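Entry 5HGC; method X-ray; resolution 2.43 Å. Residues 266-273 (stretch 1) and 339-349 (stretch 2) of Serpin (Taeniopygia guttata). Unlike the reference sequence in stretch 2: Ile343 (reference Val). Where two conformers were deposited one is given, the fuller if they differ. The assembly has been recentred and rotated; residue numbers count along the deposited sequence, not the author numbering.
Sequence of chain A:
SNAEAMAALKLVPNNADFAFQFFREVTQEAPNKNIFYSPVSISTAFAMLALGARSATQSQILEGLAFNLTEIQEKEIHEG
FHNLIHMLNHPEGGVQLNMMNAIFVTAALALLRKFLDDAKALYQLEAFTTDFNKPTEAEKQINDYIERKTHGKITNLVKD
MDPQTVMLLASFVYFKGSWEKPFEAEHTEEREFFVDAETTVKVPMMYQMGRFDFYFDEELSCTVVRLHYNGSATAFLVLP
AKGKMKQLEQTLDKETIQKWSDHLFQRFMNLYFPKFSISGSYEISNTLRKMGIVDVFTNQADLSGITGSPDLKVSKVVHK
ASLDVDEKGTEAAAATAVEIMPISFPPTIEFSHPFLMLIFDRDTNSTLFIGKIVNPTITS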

# COMPACT_ATOMS: atom_id res chain seq x y z
N GLN A 266 6.08 7.91 -24.41
CA GLN A 266 6.60 6.61 -24.86
C GLN A 266 7.96 6.80 -25.53
O GLN A 266 8.10 7.66 -26.39
CB GLN A 266 5.62 5.95 -25.83
CG GLN A 266 4.26 5.65 -25.21
CD GLN A 266 3.89 4.19 -25.25
OE1 GLN A 266 3.30 3.74 -26.23
NE2 GLN A 266 4.20 3.44 -24.18
N ARG A 267 8.95 6.04 -25.06
CA ARG A 267 10.32 6.05 -25.55
C ARG A 267 10.74 4.60 -25.78
O ARG A 267 10.56 3.74 -24.92
CB ARG A 267 11.21 6.68 -24.50
CG ARG A 267 12.54 7.24 -24.97
CD ARG A 267 13.31 7.74 -23.77
NE ARG A 267 14.58 8.40 -24.11
CZ ARG A 267 15.71 8.35 -23.37
NH1 ARG A 267 15.77 7.64 -22.23
NH2 ARG A 267 16.79 8.99 -23.78
N PHE A 268 11.25 4.30 -26.96
CA PHE A 268 11.81 2.96 -27.20
C PHE A 268 13.16 2.80 -26.45
O PHE A 268 14.02 3.71 -26.44
CB PHE A 268 11.95 2.75 -28.68
CG PHE A 268 12.34 1.36 -29.05
CD1 PHE A 268 11.35 0.40 -29.31
CD2 PHE A 268 13.69 1.01 -29.16
CE1 PHE A 268 11.71 -0.91 -29.68
CE2 PHE A 268 14.06 -0.27 -29.52
CZ PHE A 268 13.07 -1.25 -29.78
N MET A 269 13.32 1.66 -25.77
CA MET A 269 14.44 1.44 -24.84
C MET A 269 14.69 0.00 -24.49
O MET A 269 13.81 -0.88 -24.68
CB MET A 269 14.25 2.23 -23.54
CG MET A 269 13.07 1.77 -22.69
SD MET A 269 12.82 2.69 -21.16
CE MET A 269 11.99 4.14 -21.79
N ASN A 270 15.87 -0.21 -23.93
CA ASN A 270 16.21 -1.45 -23.30
C ASN A 270 15.95 -1.29 -21.83
O ASN A 270 16.48 -0.32 -21.21
CB ASN A 270 17.67 -1.73 -23.54
CG ASN A 270 17.93 -1.97 -25.00
OD1 ASN A 270 17.32 -2.87 -25.59
ND2 ASN A 270 18.72 -1.11 -25.62
N LEU A 271 15.11 -2.18 -21.30
CA LEU A 271 14.64 -2.09 -19.91
C LEU A 271 15.08 -3.33 -19.18
O LEU A 271 14.82 -4.47 -19.64
CB LEU A 271 13.13 -1.87 -19.80
CG LEU A 271 12.61 -1.59 -18.38
CD1 LEU A 271 13.18 -0.35 -17.69
CD2 LEU A 271 11.07 -1.53 -18.43
N TYR A 272 15.77 -3.07 -18.07
CA TYR A 272 16.23 -4.08 -17.18
C TYR A 272 15.59 -3.81 -15.84
O TYR A 272 15.71 -2.72 -15.26
CB TYR A 272 17.75 -4.07 -17.07
CG TYR A 272 18.45 -4.58 -18.29
CD1 TYR A 272 18.74 -5.94 -18.44
CD2 TYR A 272 18.86 -3.70 -19.30
CE1 TYR A 272 19.38 -6.42 -19.57
CE2 TYR A 272 19.51 -4.17 -20.42
CZ TYR A 272 19.77 -5.52 -20.55
OH TYR A 272 20.38 -5.97 -21.69
N PHE A 273 14.89 -4.82 -15.34
CA PHE A 273 14.12 -4.66 -14.10
C PHE A 273 14.13 -5.94 -13.31
O PHE A 273 13.92 -6.97 -13.88
CB PHE A 273 12.69 -4.20 -14.37
CG PHE A 273 11.99 -3.75 -13.14
CD1 PHE A 273 12.36 -2.58 -12.51
CD2 PHE A 273 10.99 -4.54 -12.57
CE1 PHE A 273 11.74 -2.15 -11.35
CE2 PHE A 273 10.36 -4.13 -11.38
CZ PHE A 273 10.73 -2.93 -10.77
N GLU A 339 4.35 -1.07 -35.65
CA GLU A 339 5.62 -1.11 -34.89
C GLU A 339 6.55 0.01 -35.24
O GLU A 339 6.79 0.27 -36.41
CB GLU A 339 6.35 -2.39 -35.20
CG GLU A 339 6.09 -3.52 -34.24
CD GLU A 339 7.13 -4.61 -34.44
OE1 GLU A 339 7.30 -5.08 -35.60
OE2 GLU A 339 7.79 -4.97 -33.43
N ILE A 340 7.10 0.67 -34.23
CA ILE A 340 8.01 1.77 -34.44
C ILE A 340 9.30 1.30 -35.12
O ILE A 340 9.75 0.15 -34.90
CB ILE A 340 8.30 2.51 -33.13
CG1 ILE A 340 8.73 3.96 -33.40
CG2 ILE A 340 9.31 1.75 -32.24
CD1 ILE A 340 8.92 4.78 -32.14
N MET A 341 9.86 2.18 -35.96
CA MET A 341 11.24 2.05 -36.49
C MET A 341 12.20 2.86 -35.60
O MET A 341 12.33 4.08 -35.76
CB MET A 341 11.31 2.44 -37.96
CG MET A 341 10.49 1.47 -38.82
SD MET A 341 10.39 1.98 -40.56
CE MET A 341 8.81 2.84 -40.63
N PRO A 342 12.85 2.20 -34.62
CA PRO A 342 13.60 2.91 -33.56
C PRO A 342 14.97 3.40 -34.05
O PRO A 342 15.45 2.93 -35.09
CB PRO A 342 13.80 1.81 -32.51
CG PRO A 342 13.92 0.54 -33.32
CD PRO A 342 13.05 0.74 -34.55
N ILE A 343 15.56 4.34 -33.30
CA ILE A 343 16.91 4.84 -33.55
C ILE A 343 17.94 3.73 -33.33
O ILE A 343 17.72 2.80 -32.52
CB ILE A 343 17.26 6.14 -32.73
CG1 ILE A 343 17.70 5.83 -31.28
CG2 ILE A 343 16.13 7.15 -32.68
CD1 ILE A 343 16.64 5.25 -30.38
N SER A 344 19.06 3.83 -34.04
CA SER A 344 20.11 2.80 -34.07
C SER A 344 20.68 2.38 -32.69
O SER A 344 20.99 1.22 -32.49
CB SER A 344 21.22 3.31 -34.96
OG SER A 344 20.73 3.44 -36.27
N PHE A 345 20.80 3.32 -31.76
CA PHE A 345 21.36 3.02 -30.43
C PHE A 345 20.40 3.45 -29.33
O PHE A 345 20.58 4.50 -28.69
CB PHE A 345 22.77 3.66 -30.29
CG PHE A 345 23.78 3.03 -31.20
CD1 PHE A 345 24.35 1.79 -30.87
CD2 PHE A 345 24.10 3.64 -32.44
CE1 PHE A 345 25.26 1.19 -31.73
CE2 PHE A 345 25.03 3.03 -33.29
CZ PHE A 345 25.61 1.80 -32.94
N PRO A 346 19.31 2.68 -29.17
CA PRO A 346 18.28 3.08 -28.19
C PRO A 346 18.83 3.15 -26.74
O PRO A 346 19.83 2.47 -26.38
CB PRO A 346 17.20 1.98 -28.31
CG PRO A 346 17.67 1.04 -29.41
CD PRO A 346 19.11 1.30 -29.71
N PRO A 347 18.19 3.97 -25.89
CA PRO A 347 18.63 4.06 -24.46
C PRO A 347 18.47 2.72 -23.74
O PRO A 347 17.71 1.85 -24.21
CB PRO A 347 17.68 5.09 -23.84
CG PRO A 347 16.62 5.28 -24.86
CD PRO A 347 17.15 4.95 -26.22
N THR A 348 19.24 2.54 -22.67
CA THR A 348 19.11 1.40 -21.79
C THR A 348 18.86 1.96 -20.40
O THR A 348 19.61 2.83 -19.97
CB THR A 348 20.41 0.58 -21.78
OG1 THR A 348 20.66 0.11 -23.09
CG2 THR A 348 20.34 -0.63 -20.87
N ILE A 349 17.80 1.50 -19.72
CA ILE A 349 17.56 1.83 -18.30
C ILE A 349 17.62 0.54 -17.50
O ILE A 349 16.95 -0.45 -17.83
CB ILE A 349 16.17 2.48 -18.04
CG1 ILE A 349 15.91 3.69 -18.97
CG2 ILE A 349 15.98 2.85 -16.56
CD1 ILE A 349 16.90 4.83 -18.89

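What ties the two backbones together? Three hydrogen bonds do, in a parallel ladder that pairs Asn270 with Thr348 and Leu271 with Ile349. Asn270 N donates to Pro347 O at 2.8 Å, almost in line; Ile349 N donates to Asn270 O at 2.7 Å; and Tyr272 N donates to Ile349 O at 2.9 Å. Proline has no amide hydrogen, yet its carbonyl still accepts, so Pro347 can open the ladder. CA-H...O contacts reinforce it, the shortest from Thr348 CA to Asn270 O at 3.2 Å.

How are the side chains sorted about this ladder? Asn270 and Thr348 share one face of the sheet, where Asn270 ND2 lies 3.4 Å from Thr348 OG1; Asn270 OD1 is satisfied elsewhere in the structure. Beside them, Thr348 CG2 meets the edge of the Tyr272 ring, 3.7 Å from CE2. Leu271 and Ile349 take the other face, as apolar residues with Leu271 buried: Leu271 CD1 comes within 4.1 Å of Ile349 CB, while Met269 SD reaches 3.9 Å from Ile349 CG1.

What holds the loop before the strand? Phe268, whose t rotamer accompanies a CA-to-CB bond directed toward stretch 2, offers a broad apolar surface. Pro342 CB sits over one ring face, 3.7 Å from the Phe268 ring centroid in a CH-pi contact, and Pro346 CB approaches the edge, 3.7 Å from Phe268 CD2. Ile340 adds its CG2 3.8 Å from Phe268 CD1. Compact proline rings suit this ring without needing polar partners.

How does Pro347 bridge ladder and packing? Its carbonyl serves the backbone while its ring packs: Pro347 CG lies over one face of the Arg267 guanidinium, 3.5 Å from CZ, and 4.1 Å from Met269 CB. Together the stretches bury 629 Å², counting both sides.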